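Alternansucrase (Leuconostoc mesenteroides, PDB 6HVG) belongs to glycosyl hydrolase family 70, combining a TIM-barrel domain and a bound calcium ion with choline-binding-type repeats. Local coordinates at residues 628-633 with 1154-1159; 582-587 with 591-596; 617-622 with 1081-1086; 636-641 with 652-657. All coordinates share one frame; numbering follows the deposited sequence.

Contact 1: residues 628-633 with 1154-1159; sequences ADLLKI and ADWVPD. With CA (calcium ion), chain C.
Leu630, on helix 629-642, meets Trp1156 with its base and Pro1158 with its tip. Its CB lies 4.0 Å from CH2 of Trp1156, at the far end of the indole, and CZ3 is only slightly more distant. The backbone adds to this approach: Leu630 O sits in the plane of the ring at its edge, 3.7 Å from Trp1156 CH2, so the indole points its outer C-H groups at the helix rather than laying a face on it. Beyond CB the leucine runs extended. CG stands anti to the carbonyl carbon (chi1 -67°), and from there CD1 reaches Pro1158, 3.6 Å from its CB and equally near its CG. The two side chains pass each other in opposite directions, a purely apolar contact of buried groups.

One residue after the proline, Asp1159 turns to the metal. Its OD1 binds the calcium ion at 2.2 Å, and a water, itself 2.4 Å from the calcium, donates a hydrogen bond to Asp1159 O. Glu575, Asp581 and Asn625 complete the protein ligands; the calcium site thus follows the packed proline by one residue.

Trp1156 ends strand 1151-1156 of the parallel barrel sheet and projects from it towards the surrounding helices. Its ring meets that of Trp596 at an inclination and touches Leu597 on helix 587-601, with Ile618 and Val620 of the neighbouring strand 617-620 also against it; Leu630 approaches this group from helix 629-642.

Contact 2: residues 582-587 with 591-596; sequences IDNSNP and AEQLNW
Asn584 and Gln593 join their side-chain amides by a hydrogen bond, Gln593 NE2 donating to Asn584 OD1 at 2.6 Å. The bond is bent, with an angle of 138° at the hydrogen, and the donor is tilted from the carbonyl plane of the asparagine; the amide planes themselves lie 55° apart. Gln593 brings its amide to this place through a bend at chi2 (-71°), while the two side chains cross nearly perpendicularly. The other ends of both amides are also used: Gln593 OE1 accepts from Arg1115, and Asn584 ND2 donates to Pro1158 O, beside the calcium site. A second hydrogen bond between the segments is made by the backbone: Ala591 N to Pro587 O at 3.0 Å, the regular i to i+4 link of the first turn of helix 587-601.

This is the passage from strand 580-582 into that helix, made by a type I turn from Asp583 to Asn586. Asn586 occupies the N-cap position, its OD1 accepting from Ile588 N. Within the turn Asp583 OD1 takes two donors from one residue: Ser585 OG at 2.7 Å on its syn lone pair, and Ser585 N at 3.2 Å from above the carboxylate plane, the latter forming an Asx turn. Asp583 OD2 accepts from Arg553 N.

Van der Waals contact is slighter. Ile582 CG2 lies 3.8 Å from Gln593 NE2, and the CB of Ala591 rests near Pro587 O. Leu630, on helix 629-642, packs against both Asn584 and Gln593.

Contact 3: residues 617-622 with 1081-1086; sequences GIRVDA and SFELAP
Arg619 and Glu1083 meet on the inner side of the barrel wall, from strands 617-620 and 1081-1083, with strand 1151-1156 between them. Their closest approach is not a hydrogen bond: Glu1083 OE2 lies 3.3 Å from Arg619 CD. The ionic interaction between them is a long salt bridge, Arg619 NE to Glu1083 OE2 at 3.8 Å, in which the carboxylate oxygen stands oblique to the guanidinium and the two planes are inclined by 27°. Both chains are extended, Arg619 with CG anti to the backbone N (chi1 170°), and this lets groups two strands apart come together.

Firmer bonds fix the arginine further along. Its NH1 donates to Asp621 OD1 at 3.2 Å, nearly straight at 169°, in the guanidinium plane and onto the anti lone pair of the carboxylate. The same NH1 forms a salt bridge with Asp1155 of the strand between. Glu1083 in turn pairs through OE1 with Arg823.

Buried charges from several barrel strands are thus linked into one network. With its guanidinium oriented chiefly by Asp621 and Asp1155, Arg619 is probably bound to Glu1083 by general electrostatic attraction rather than by a directed bond.

Contact 4: residues 636-641 with 652-657; sequences DYFKAL and NKHLSI
Ser656 OG, against which Phe638 CE2 rests at 3.9 Å, is gripped by two backbone groups. It donates to His654 O at 3.3 Å, approaching from 42° above the carbonyl plane, and it is also hydrogen-bonded to Ile618 N of the adjacent strand 617-620. A serine hydroxyl buried beside an aromatic ring is thereby provided with polar partners.

The phenyl ring of Phe638 also meets His654, and here the edge is used: His654 CB lies close to the plane of the ring, 3.9 Å from both Phe638 CD2 and CE2. The imidazole stacks on the ring of Tyr642, and its ND1 is hydrogen-bonded to Asn650 O.

These residues belong to a beta-alpha-beta crossover of the TIM barrel, in which strand 617-620 leads through helix 629-642 to its parallel neighbour 657-658. Phe638 projects from the helix towards the loop that enters the second strand, its CG placed beside the backbone N (chi1 -82°), which swings CD2 and CE2 to His654 CB, and it touches Met601 of helix 587-601 as well. On the other side of that loop, Leu655 points away from helix segment 636-641 and packs on Ser1081 and on Leu1040 of helix 1038-1041.

In the fold
All four contacts lie within the glycosyl hydrolase family 70 region. Contacts 1, 3 and 4 are at the parallel barrel sheet, where strands 657-658, 617-620, 1151-1156 and 1081-1083 are consecutive: contact 3 bridges two strands over strand 1151-1156 on the inner side of the wall, while contacts 1 and 4 place helix 629-642 against its outside. Contact 2, where an antiparallel sheet hands over to helix 587-601, closes before the others open; contact 4 is nested within the loops of contacts 1 and 3, which cross. Centres of contacts 1 and 2 are about 9 Å apart, joined where Asp1159 and Ile582 pair. Sequence-distant parts thus build this side of the barrel, with calcium at one margin.

Contact 1: residues 628-633 with 1154-1159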
loop_
_atom_site.group_PDB
_atom_site.type_symbol
_atom_site.label_atom_id
_atom_site.label_comp_id
_atom_site.label_asym_id
_atom_site.label_seq_id
_atom_site.Cartn_x
_atom_site.Cartn_y
_atom_site.Cartn_z
ATOM N N ALA A 628 12.050 15.802 -10.246
ATOM C CA ALA A 628 12.806 16.623 -9.307
ATOM C C ALA A 628 13.097 18.059 -9.797
ATOM O O ALA A 628 13.553 18.898 -9.022
ATOM C CB ALA A 628 14.091 15.909 -8.948
ATOM N N ASP A 629 12.849 18.340 -11.071
ATOM C CA ASP A 629 12.897 19.715 -11.574
ATOM C C ASP A 629 12.047 20.672 -10.757
ATOM O O ASP A 629 12.378 21.846 -10.640
ATOM C CB ASP A 629 12.404 19.778 -13.018
ATOM C CG ASP A 629 13.410 19.233 -14.029
ATOM O OD1 ASP A 629 14.626 19.145 -13.716
ATOM O OD2 ASP A 629 12.959 18.922 -15.159
ATOM N N LEU A 630 10.954 20.176 -10.191
ATOM C CA LEU A 630 10.069 21.015 -9.413
ATOM C C LEU A 630 10.765 21.664 -8.232
ATOM O O LEU A 630 10.355 22.739 -7.791
ATOM C CB LEU A 630 8.839 20.232 -8.931
ATOM C CG LEU A 630 7.847 19.760 -9.991
ATOM C CD1 LEU A 630 6.629 19.138 -9.324
ATOM C CD2 LEU A 630 7.429 20.895 -10.914
ATOM N N LEU A 631 11.790 21.016 -7.694
ATOM C CA LEU A 631 12.513 21.582 -6.571
ATOM C C LEU A 631 13.280 22.822 -7.013
ATOM O O LEU A 631 13.295 23.843 -6.297
ATOM C CB LEU A 631 13.471 20.559 -5.952
ATOM C CG LEU A 631 12.891 19.232 -5.470
ATOM C CD1 LEU A 631 13.931 18.438 -4.715
ATOM C CD2 LEU A 631 11.682 19.435 -4.589
ATOM N N LYS A 632 13.911 22.723 -8.184
ATOM C CA LYS A 632 14.664 23.832 -8.780
ATOM C C LYS A 632 13.743 24.978 -9.169
ATOM O O LYS A 632 14.063 26.143 -8.918
ATOM C CB LYS A 632 15.409 23.354 -10.017
ATOM C CG LYS A 632 16.515 24.275 -10.461
ATOM C CD LYS A 632 16.794 24.146 -11.944
ATOM C CE LYS A 632 18.113 24.815 -12.326
ATOM N NZ LYS A 632 18.177 26.267 -11.976
ATOM N N ILE A 633 12.593 24.645 -9.753
ATOM C CA ILE A 633 11.606 25.651 -10.133
ATOM C C ILE A 633 11.136 26.432 -8.919
ATOM O O ILE A 633 11.079 27.661 -8.939
ATOM C CB ILE A 633 10.397 25.019 -10.853
ATOM C CG1 ILE A 633 10.829 24.463 -12.214
ATOM C CG2 ILE A 633 9.266 26.029 -11.040
ATOM C CD1 ILE A 633 9.924 23.360 -12.725
ATOM N N ALA A 1154 2.299 26.601 3.034
ATOM C CA ALA A 1154 1.361 26.021 2.083
ATOM C C ALA A 1154 1.808 24.625 1.702
ATOM O O ALA A 1154 2.963 24.432 1.378
ATOM C CB ALA A 1154 1.309 26.889 0.831
ATOM N N ASP A 1155 0.902 23.656 1.728
ATOM C CA ASP A 1155 1.220 22.303 1.252
ATOM C C ASP A 1155 1.115 22.279 -0.274
ATOM O O ASP A 1155 0.033 22.380 -0.827
ATOM C CB ASP A 1155 0.288 21.248 1.876
ATOM C CG ASP A 1155 1.021 19.963 2.253
ATOM O OD1 ASP A 1155 1.932 19.557 1.529
ATOM O OD2 ASP A 1155 0.698 19.350 3.279
ATOM N N TRP A 1156 2.256 22.174 -0.940
ATOM C CA TRP A 1156 2.323 22.133 -2.408
ATOM C C TRP A 1156 2.282 20.666 -2.861
ATOM O O TRP A 1156 3.204 19.877 -2.576
ATOM C CB TRP A 1156 3.623 22.793 -2.858
ATOM C CG TRP A 1156 3.724 23.200 -4.271
ATOM C CD1 TRP A 1156 2.775 23.831 -5.009
ATOM C CD2 TRP A 1156 4.880 23.073 -5.125
ATOM N NE1 TRP A 1156 3.255 24.093 -6.277
ATOM C CE2 TRP A 1156 4.547 23.642 -6.367
ATOM C CE3 TRP A 1156 6.159 22.550 -4.953
ATOM C CZ2 TRP A 1156 5.451 23.705 -7.430
ATOM C CZ3 TRP A 1156 7.066 22.612 -6.025
ATOM C CH2 TRP A 1156 6.703 23.181 -7.240
ATOM N N VAL A 1157 1.209 20.313 -3.567
ATOM C CA VAL A 1157 0.887 18.921 -3.886
ATOM C C VAL A 1157 0.828 18.687 -5.389
ATOM O O VAL A 1157 -0.223 18.485 -5.936
ATOM C CB VAL A 1157 -0.449 18.523 -3.216
ATOM C CG1 VAL A 1157 -0.757 17.054 -3.454
ATOM C CG2 VAL A 1157 -0.374 18.794 -1.726
ATOM N N PRO A 1158 1.976 18.686 -6.058
ATOM C CA PRO A 1158 2.007 18.570 -7.510
ATOM C C PRO A 1158 1.877 17.164 -8.113
ATOM O O PRO A 1158 1.699 17.060 -9.331
ATOM C CB PRO A 1158 3.382 19.154 -7.855
ATOM C CG PRO A 1158 4.220 18.810 -6.691
ATOM C CD PRO A 1158 3.316 18.943 -5.508
ATOM N N ASP A 1159 1.971 16.100 -7.309
ATOM C CA ASP A 1159 2.007 14.737 -7.851
ATOM C C ASP A 1159 0.695 14.272 -8.495
ATOM O O ASP A 1159 0.729 13.579 -9.512
ATOM C CB ASP A 1159 2.428 13.724 -6.799
ATOM C CG ASP A 1159 2.472 12.290 -7.346
ATOM O OD1 ASP A 1159 3.278 11.986 -8.237
ATOM O OD2 ASP A 1159 1.655 11.459 -6.898
HETATM CA CA CA C . 4.084 10.988 -10.002
HETATM O O HOH W 1 3.484 13.203 -10.598
#

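Contact 2: residues 582-587 with 591-596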
loop_
_atom_site.group_PDB
_atom_site.type_symbol
_atom_site.label_atom_id
_atom_site.label_comp_id
_atom_site.label_asym_id
_atom_site.label_seq_id
_atom_site.Cartn_x
_atom_site.Cartn_y
_atom_site.Cartn_z
ATOM N N ILE A 582 0.148 13.274 -12.376
ATOM C CA ILE A 582 0.468 14.404 -13.230
ATOM C C ILE A 582 1.880 14.276 -13.833
ATOM O O ILE A 582 2.830 13.916 -13.146
ATOM C CB ILE A 582 0.333 15.720 -12.431
ATOM C CG1 ILE A 582 -1.149 15.949 -12.108
ATOM C CG2 ILE A 582 0.926 16.899 -13.201
ATOM C CD1 ILE A 582 -1.395 17.009 -11.057
ATOM N N ASP A 583 1.990 14.566 -15.129
ATOM C CA ASP A 583 3.268 14.523 -15.834
ATOM C C ASP A 583 4.066 15.804 -15.574
ATOM O O ASP A 583 4.049 16.746 -16.382
ATOM C CB ASP A 583 3.030 14.330 -17.323
ATOM C CG ASP A 583 4.312 14.286 -18.136
ATOM O OD1 ASP A 583 5.409 14.101 -17.552
ATOM O OD2 ASP A 583 4.200 14.449 -19.379
ATOM N N ASN A 584 4.768 15.824 -14.442
ATOM C CA ASN A 584 5.654 16.942 -14.095
ATOM C C ASN A 584 6.979 17.002 -14.888
ATOM O O ASN A 584 7.764 17.910 -14.684
ATOM C CB ASN A 584 5.930 16.949 -12.590
ATOM C CG ASN A 584 4.657 17.111 -11.760
ATOM O OD1 ASN A 584 3.852 18.006 -11.996
ATOM N ND2 ASN A 584 4.471 16.234 -10.789
ATOM N N SER A 585 7.204 16.069 -15.815
ATOM C CA SER A 585 8.358 16.151 -16.745
ATOM C C SER A 585 8.087 17.011 -17.975
ATOM O O SER A 585 9.018 17.297 -18.742
ATOM C CB SER A 585 8.778 14.764 -17.229
ATOM O OG SER A 585 7.954 14.314 -18.289
ATOM N N ASN A 586 6.823 17.387 -18.186
ATOM C CA ASN A 586 6.417 18.236 -19.303
ATOM C C ASN A 586 6.587 19.719 -18.990
ATOM O O ASN A 586 5.930 20.232 -18.100
ATOM C CB ASN A 586 4.949 17.942 -19.625
ATOM C CG ASN A 586 4.420 18.724 -20.819
ATOM O OD1 ASN A 586 4.879 19.827 -21.139
ATOM N ND2 ASN A 586 3.426 18.156 -21.472
ATOM N N PRO A 587 7.436 20.423 -19.757
ATOM C CA PRO A 587 7.639 21.856 -19.540
ATOM C C PRO A 587 6.368 22.685 -19.350
ATOM O O PRO A 587 6.345 23.592 -18.519
ATOM C CB PRO A 587 8.383 22.291 -20.805
ATOM C CG PRO A 587 9.157 21.086 -21.231
ATOM C CD PRO A 587 8.297 19.912 -20.854
ATOM N N ALA A 591 5.417 24.772 -15.906
ATOM C CA ALA A 591 5.003 26.184 -15.852
ATOM C C ALA A 591 3.725 26.331 -15.030
ATOM O O ALA A 591 3.596 27.273 -14.244
ATOM C CB ALA A 591 4.775 26.752 -17.260
ATOM N N GLU A 592 2.780 25.412 -15.221
ATOM C CA GLU A 592 1.508 25.470 -14.503
ATOM C C GLU A 592 1.714 25.261 -12.991
ATOM O O GLU A 592 1.046 25.880 -12.174
ATOM C CB GLU A 592 0.542 24.444 -15.077
ATOM C CG GLU A 592 -0.743 24.287 -14.292
ATOM C CD GLU A 592 -1.397 25.606 -13.945
ATOM O OE1 GLU A 592 -1.248 26.576 -14.710
ATOM O OE2 GLU A 592 -2.102 25.634 -12.924
ATOM N N GLN A 593 2.666 24.408 -12.630
ATOM C CA GLN A 593 2.979 24.184 -11.227
ATOM C C GLN A 593 3.562 25.463 -10.604
ATOM O O GLN A 593 3.339 25.739 -9.436
ATOM C CB GLN A 593 3.963 23.035 -11.047
ATOM C CG GLN A 593 3.530 21.687 -11.555
ATOM C CD GLN A 593 2.447 21.051 -10.743
ATOM O OE1 GLN A 593 1.842 21.637 -9.848
ATOM N NE2 GLN A 593 2.212 19.820 -11.051
ATOM N N LEU A 594 4.329 26.218 -11.384
ATOM C CA LEU A 594 4.842 27.506 -10.924
ATOM C C LEU A 594 3.722 28.524 -10.762
ATOM O O LEU A 594 3.743 29.327 -9.838
ATOM C CB LEU A 594 5.886 28.044 -11.916
ATOM C CG LEU A 594 6.512 29.404 -11.597
ATOM C CD1 LEU A 594 7.251 29.328 -10.262
ATOM C CD2 LEU A 594 7.424 29.825 -12.741
ATOM N N ASN A 595 2.763 28.515 -11.694
ATOM C CA ASN A 595 1.588 29.393 -11.605
ATOM C C ASN A 595 0.844 29.133 -10.303
ATOM O O ASN A 595 0.511 30.071 -9.578
ATOM C CB ASN A 595 0.644 29.175 -12.794
ATOM C CG ASN A 595 -0.322 30.338 -13.017
ATOM O OD1 ASN A 595 0.084 31.410 -13.475
ATOM N ND2 ASN A 595 -1.598 30.135 -12.696
ATOM N N TRP A 596 0.627 27.849 -10.006
ATOM C CA TRP A 596 -0.030 27.432 -8.774
ATOM C C TRP A 596 0.757 27.867 -7.568
ATOM O O TRP A 596 0.187 28.341 -6.583
ATOM C CB TRP A 596 -0.188 25.923 -8.765
ATOM C CG TRP A 596 -1.072 25.365 -7.679
ATOM C CD1 TRP A 596 -2.170 25.942 -7.139
ATOM C CD2 TRP A 596 -0.957 24.083 -7.075
ATOM N NE1 TRP A 596 -2.734 25.107 -6.210
ATOM C CE2 TRP A 596 -2.001 23.957 -6.159
ATOM C CE3 TRP A 596 -0.049 23.039 -7.203
ATOM C CZ2 TRP A 596 -2.180 22.820 -5.380
ATOM C CZ3 TRP A 596 -0.222 21.903 -6.418
ATOM C CH2 TRP A 596 -1.288 21.801 -5.536
#

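Contact 3: residues 617-622 with 1081-1086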
loop_
_atom_site.group_PDB
_atom_site.type_symbol
_atom_site.label_atom_id
_atom_site.label_comp_id
_atom_site.label_asym_id
_atom_site.label_seq_id
_atom_site.Cartn_x
_atom_site.Cartn_y
_atom_site.Cartn_z
ATOM N N GLY A 617 5.989 30.132 3.092
ATOM C CA GLY A 617 6.844 29.049 2.652
ATOM C C GLY A 617 6.013 27.894 2.168
ATOM O O GLY A 617 4.796 27.950 2.225
ATOM N N ILE A 618 6.662 26.826 1.729
ATOM C CA ILE A 618 5.944 25.639 1.252
ATOM C C ILE A 618 6.492 24.343 1.832
ATOM O O ILE A 618 7.625 24.276 2.249
ATOM C CB ILE A 618 6.014 25.530 -0.285
ATOM C CG1 ILE A 618 7.469 25.463 -0.732
ATOM C CG2 ILE A 618 5.307 26.711 -0.952
ATOM C CD1 ILE A 618 7.656 25.112 -2.198
ATOM N N ARG A 619 5.647 23.325 1.821
ATOM C CA ARG A 619 6.062 21.948 1.964
ATOM C C ARG A 619 5.852 21.284 0.606
ATOM O O ARG A 619 4.793 21.433 0.002
ATOM C CB ARG A 619 5.191 21.271 2.999
ATOM C CG ARG A 619 5.350 19.756 3.085
ATOM C CD ARG A 619 4.286 19.160 4.010
ATOM N NE ARG A 619 4.332 17.694 4.100
ATOM C CZ ARG A 619 3.824 16.846 3.205
ATOM N NH1 ARG A 619 3.201 17.295 2.133
ATOM N NH2 ARG A 619 3.952 15.535 3.394
ATOM N N VAL A 620 6.859 20.577 0.123
ATOM C CA VAL A 620 6.756 19.866 -1.141
ATOM C C VAL A 620 6.347 18.439 -0.835
ATOM O O VAL A 620 7.140 17.658 -0.298
ATOM C CB VAL A 620 8.092 19.901 -1.929
ATOM C CG1 VAL A 620 7.926 19.296 -3.318
ATOM C CG2 VAL A 620 8.606 21.333 -2.051
ATOM N N ASP A 621 5.098 18.116 -1.165
ATOM C CA ASP A 621 4.533 16.778 -0.949
ATOM C C ASP A 621 5.108 15.796 -1.971
ATOM O O ASP A 621 5.219 16.118 -3.147
ATOM C CB ASP A 621 3.007 16.850 -1.089
ATOM C CG ASP A 621 2.315 15.490 -0.948
ATOM O OD1 ASP A 621 2.234 14.941 0.193
ATOM O OD2 ASP A 621 1.817 14.983 -2.000
ATOM N N ALA A 622 5.481 14.607 -1.513
ATOM C CA ALA A 622 5.759 13.453 -2.373
ATOM C C ALA A 622 6.912 13.697 -3.325
ATOM O O ALA A 622 6.796 13.470 -4.526
ATOM C CB ALA A 622 4.502 13.084 -3.155
ATOM N N SER A 1081 7.001 29.043 12.445
ATOM C CA SER A 1081 6.206 28.724 11.243
ATOM C C SER A 1081 5.101 27.693 11.488
ATOM O O SER A 1081 5.320 26.676 12.125
ATOM C CB SER A 1081 7.099 28.234 10.120
ATOM O OG SER A 1081 6.374 28.228 8.899
ATOM N N PHE A 1082 3.914 27.971 10.965
ATOM C CA PHE A 1082 2.744 27.131 11.148
ATOM C C PHE A 1082 2.475 26.368 9.861
ATOM O O PHE A 1082 2.135 26.959 8.832
ATOM C CB PHE A 1082 1.531 27.978 11.488
ATOM C CG PHE A 1082 0.433 27.211 12.197
ATOM C CD1 PHE A 1082 -0.398 26.351 11.496
ATOM C CD2 PHE A 1082 0.230 27.363 13.559
ATOM C CE1 PHE A 1082 -1.392 25.659 12.147
ATOM C CE2 PHE A 1082 -0.769 26.679 14.213
ATOM C CZ PHE A 1082 -1.582 25.830 13.510
ATOM N N GLU A 1083 2.660 25.057 9.902
ATOM C CA GLU A 1083 2.381 24.222 8.740
ATOM C C GLU A 1083 0.921 23.874 8.786
ATOM O O GLU A 1083 0.487 23.092 9.629
ATOM C CB GLU A 1083 3.246 22.958 8.731
ATOM C CG GLU A 1083 3.224 22.212 7.417
ATOM C CD GLU A 1083 3.724 20.780 7.540
ATOM O OE1 GLU A 1083 4.767 20.558 8.200
ATOM O OE2 GLU A 1083 3.056 19.865 6.985
ATOM N N LEU A 1084 0.158 24.496 7.888
ATOM C CA LEU A 1084 -1.288 24.267 7.759
ATOM C C LEU A 1084 -1.537 23.094 6.831
ATOM O O LEU A 1084 -0.783 22.874 5.895
ATOM C CB LEU A 1084 -1.979 25.503 7.176
ATOM C CG LEU A 1084 -2.023 26.745 8.057
ATOM C CD1 LEU A 1084 -1.835 27.995 7.248
ATOM C CD2 LEU A 1084 -3.323 26.832 8.831
ATOM N N ALA A 1085 -2.628 22.383 7.066
ATOM C CA ALA A 1085 -3.063 21.322 6.178
ATOM C C ALA A 1085 -3.234 21.856 4.752
ATOM O O ALA A 1085 -3.333 23.075 4.551
ATOM C CB ALA A 1085 -4.370 20.740 6.663
ATOM N N PRO A 1086 -3.228 20.952 3.753
ATOM C CA PRO A 1086 -3.523 21.357 2.384
ATOM C C PRO A 1086 -4.958 21.826 2.286
ATOM O O PRO A 1086 -5.876 21.110 2.708
ATOM C CB PRO A 1086 -3.332 20.075 1.585
ATOM C CG PRO A 1086 -3.524 18.979 2.586
ATOM C CD PRO A 1086 -2.902 19.523 3.832
#

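Contact 4: residues 636-641 with 652-657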
loop_
_atom_site.group_PDB
_atom_site.type_symbol
_atom_site.label_atom_id
_atom_site.label_comp_id
_atom_site.label_asym_id
_atom_site.label_seq_id
_atom_site.Cartn_x
_atom_site.Cartn_y
_atom_site.Cartn_z
ATOM N N ASP A 636 14.265 28.510 -7.322
ATOM C CA ASP A 636 14.599 29.677 -8.137
ATOM C C ASP A 636 13.542 30.779 -8.076
ATOM O O ASP A 636 13.882 31.955 -8.156
ATOM C CB ASP A 636 14.856 29.237 -9.585
ATOM C CG ASP A 636 16.108 28.377 -9.712
ATOM O OD1 ASP A 636 16.762 28.126 -8.675
ATOM O OD2 ASP A 636 16.437 27.952 -10.843
ATOM N N TYR A 637 12.280 30.385 -7.944
ATOM C CA TYR A 637 11.162 31.314 -7.777
ATOM C C TYR A 637 11.332 32.112 -6.493
ATOM O O TYR A 637 11.276 33.333 -6.497
ATOM C CB TYR A 637 9.826 30.548 -7.756
ATOM C CG TYR A 637 8.636 31.411 -7.434
ATOM C CD1 TYR A 637 8.037 32.217 -8.414
ATOM C CD2 TYR A 637 8.124 31.462 -6.147
ATOM C CE1 TYR A 637 6.960 33.031 -8.105
ATOM C CE2 TYR A 637 7.043 32.273 -5.840
ATOM C CZ TYR A 637 6.479 33.051 -6.824
ATOM O OH TYR A 637 5.421 33.848 -6.526
ATOM N N PHE A 638 11.582 31.410 -5.398
ATOM C CA PHE A 638 11.849 32.058 -4.118
ATOM C C PHE A 638 13.095 32.960 -4.145
ATOM O O PHE A 638 13.118 34.007 -3.489
ATOM C CB PHE A 638 11.994 31.022 -3.006
ATOM C CG PHE A 638 10.683 30.539 -2.447
ATOM C CD1 PHE A 638 9.821 29.784 -3.214
ATOM C CD2 PHE A 638 10.347 30.786 -1.133
ATOM C CE1 PHE A 638 8.636 29.313 -2.702
ATOM C CE2 PHE A 638 9.142 30.337 -0.619
ATOM C CZ PHE A 638 8.284 29.608 -1.411
ATOM N N LYS A 639 14.117 32.564 -4.899
ATOM C CA LYS A 639 15.310 33.384 -5.057
ATOM C C LYS A 639 14.958 34.686 -5.767
ATOM O O LYS A 639 15.328 35.772 -5.303
ATOM C CB LYS A 639 16.392 32.634 -5.827
ATOM C CG LYS A 639 17.113 31.565 -5.025
ATOM C CD LYS A 639 17.926 30.607 -5.908
ATOM C CE LYS A 639 18.737 29.647 -5.046
ATOM N NZ LYS A 639 19.214 28.427 -5.738
ATOM N N ALA A 640 14.237 34.579 -6.878
ATOM C CA ALA A 640 13.893 35.730 -7.685
ATOM C C ALA A 640 13.008 36.721 -6.954
ATOM O O ALA A 640 13.266 37.924 -7.006
ATOM C CB ALA A 640 13.212 35.271 -8.965
ATOM N N LEU A 641 11.975 36.231 -6.272
ATOM C CA LEU A 641 10.985 37.106 -5.630
ATOM C C LEU A 641 11.314 37.572 -4.219
ATOM O O LEU A 641 10.829 38.622 -3.804
ATOM C CB LEU A 641 9.614 36.445 -5.589
ATOM C CG LEU A 641 8.678 36.847 -6.722
ATOM C CD1 LEU A 641 8.985 36.036 -7.976
ATOM C CD2 LEU A 641 7.241 36.652 -6.252
ATOM N N ASN A 652 15.228 32.625 5.938
ATOM C CA ASN A 652 14.447 32.189 7.090
ATOM C C ASN A 652 13.098 32.867 7.235
ATOM O O ASN A 652 12.280 32.401 8.013
ATOM C CB ASN A 652 15.252 32.319 8.369
ATOM C CG ASN A 652 16.520 31.463 8.354
ATOM O OD1 ASN A 652 16.907 30.888 7.326
ATOM N ND2 ASN A 652 17.166 31.352 9.520
ATOM N N LYS A 653 12.849 33.930 6.470
ATOM C CA LYS A 653 11.513 34.532 6.372
ATOM C C LYS A 653 10.552 33.674 5.563
ATOM O O LYS A 653 9.343 33.905 5.580
ATOM C CB LYS A 653 11.573 35.912 5.706
ATOM C CG LYS A 653 11.465 37.073 6.658
ATOM C CD LYS A 653 11.817 38.381 5.954
ATOM C CE LYS A 653 12.232 39.456 6.961
ATOM N NZ LYS A 653 13.022 40.531 6.312
ATOM N N HIS A 654 11.081 32.716 4.822
ATOM C CA HIS A 654 10.268 31.856 3.973
ATOM C C HIS A 654 10.687 30.408 4.180
ATOM O O HIS A 654 11.065 29.717 3.224
ATOM C CB HIS A 654 10.418 32.252 2.499
ATOM C CG HIS A 654 10.047 33.669 2.220
ATOM N ND1 HIS A 654 10.942 34.705 2.375
ATOM C CD2 HIS A 654 8.889 34.228 1.797
ATOM C CE1 HIS A 654 10.348 35.845 2.072
ATOM N NE2 HIS A 654 9.106 35.579 1.704
ATOM N N LEU A 655 10.611 29.964 5.440
ATOM C CA LEU A 655 10.893 28.568 5.794
ATOM C C LEU A 655 10.102 27.606 4.927
ATOM O O LEU A 655 8.899 27.721 4.852
ATOM C CB LEU A 655 10.542 28.281 7.254
ATOM C CG LEU A 655 11.619 28.569 8.280
ATOM C CD1 LEU A 655 11.014 28.455 9.669
ATOM C CD2 LEU A 655 12.792 27.609 8.115
ATOM N N SER A 656 10.817 26.667 4.299
ATOM C CA SER A 656 10.259 25.681 3.360
ATOM C C SER A 656 10.839 24.287 3.589
ATOM O O SER A 656 12.057 24.137 3.762
ATOM C CB SER A 656 10.563 26.089 1.911
ATOM O OG SER A 656 9.809 27.224 1.549
ATOM N N ILE A 657 9.979 23.268 3.572
ATOM C CA ILE A 657 10.391 21.900 3.878
ATOM C C ILE A 657 10.052 20.953 2.738
ATOM O O ILE A 657 9.181 21.235 1.911
ATOM C CB ILE A 657 9.777 21.392 5.208
ATOM C CG1 ILE A 657 8.252 21.271 5.102
ATOM C CG2 ILE A 657 10.187 22.316 6.342
ATOM C CD1 ILE A 657 7.570 20.804 6.385
#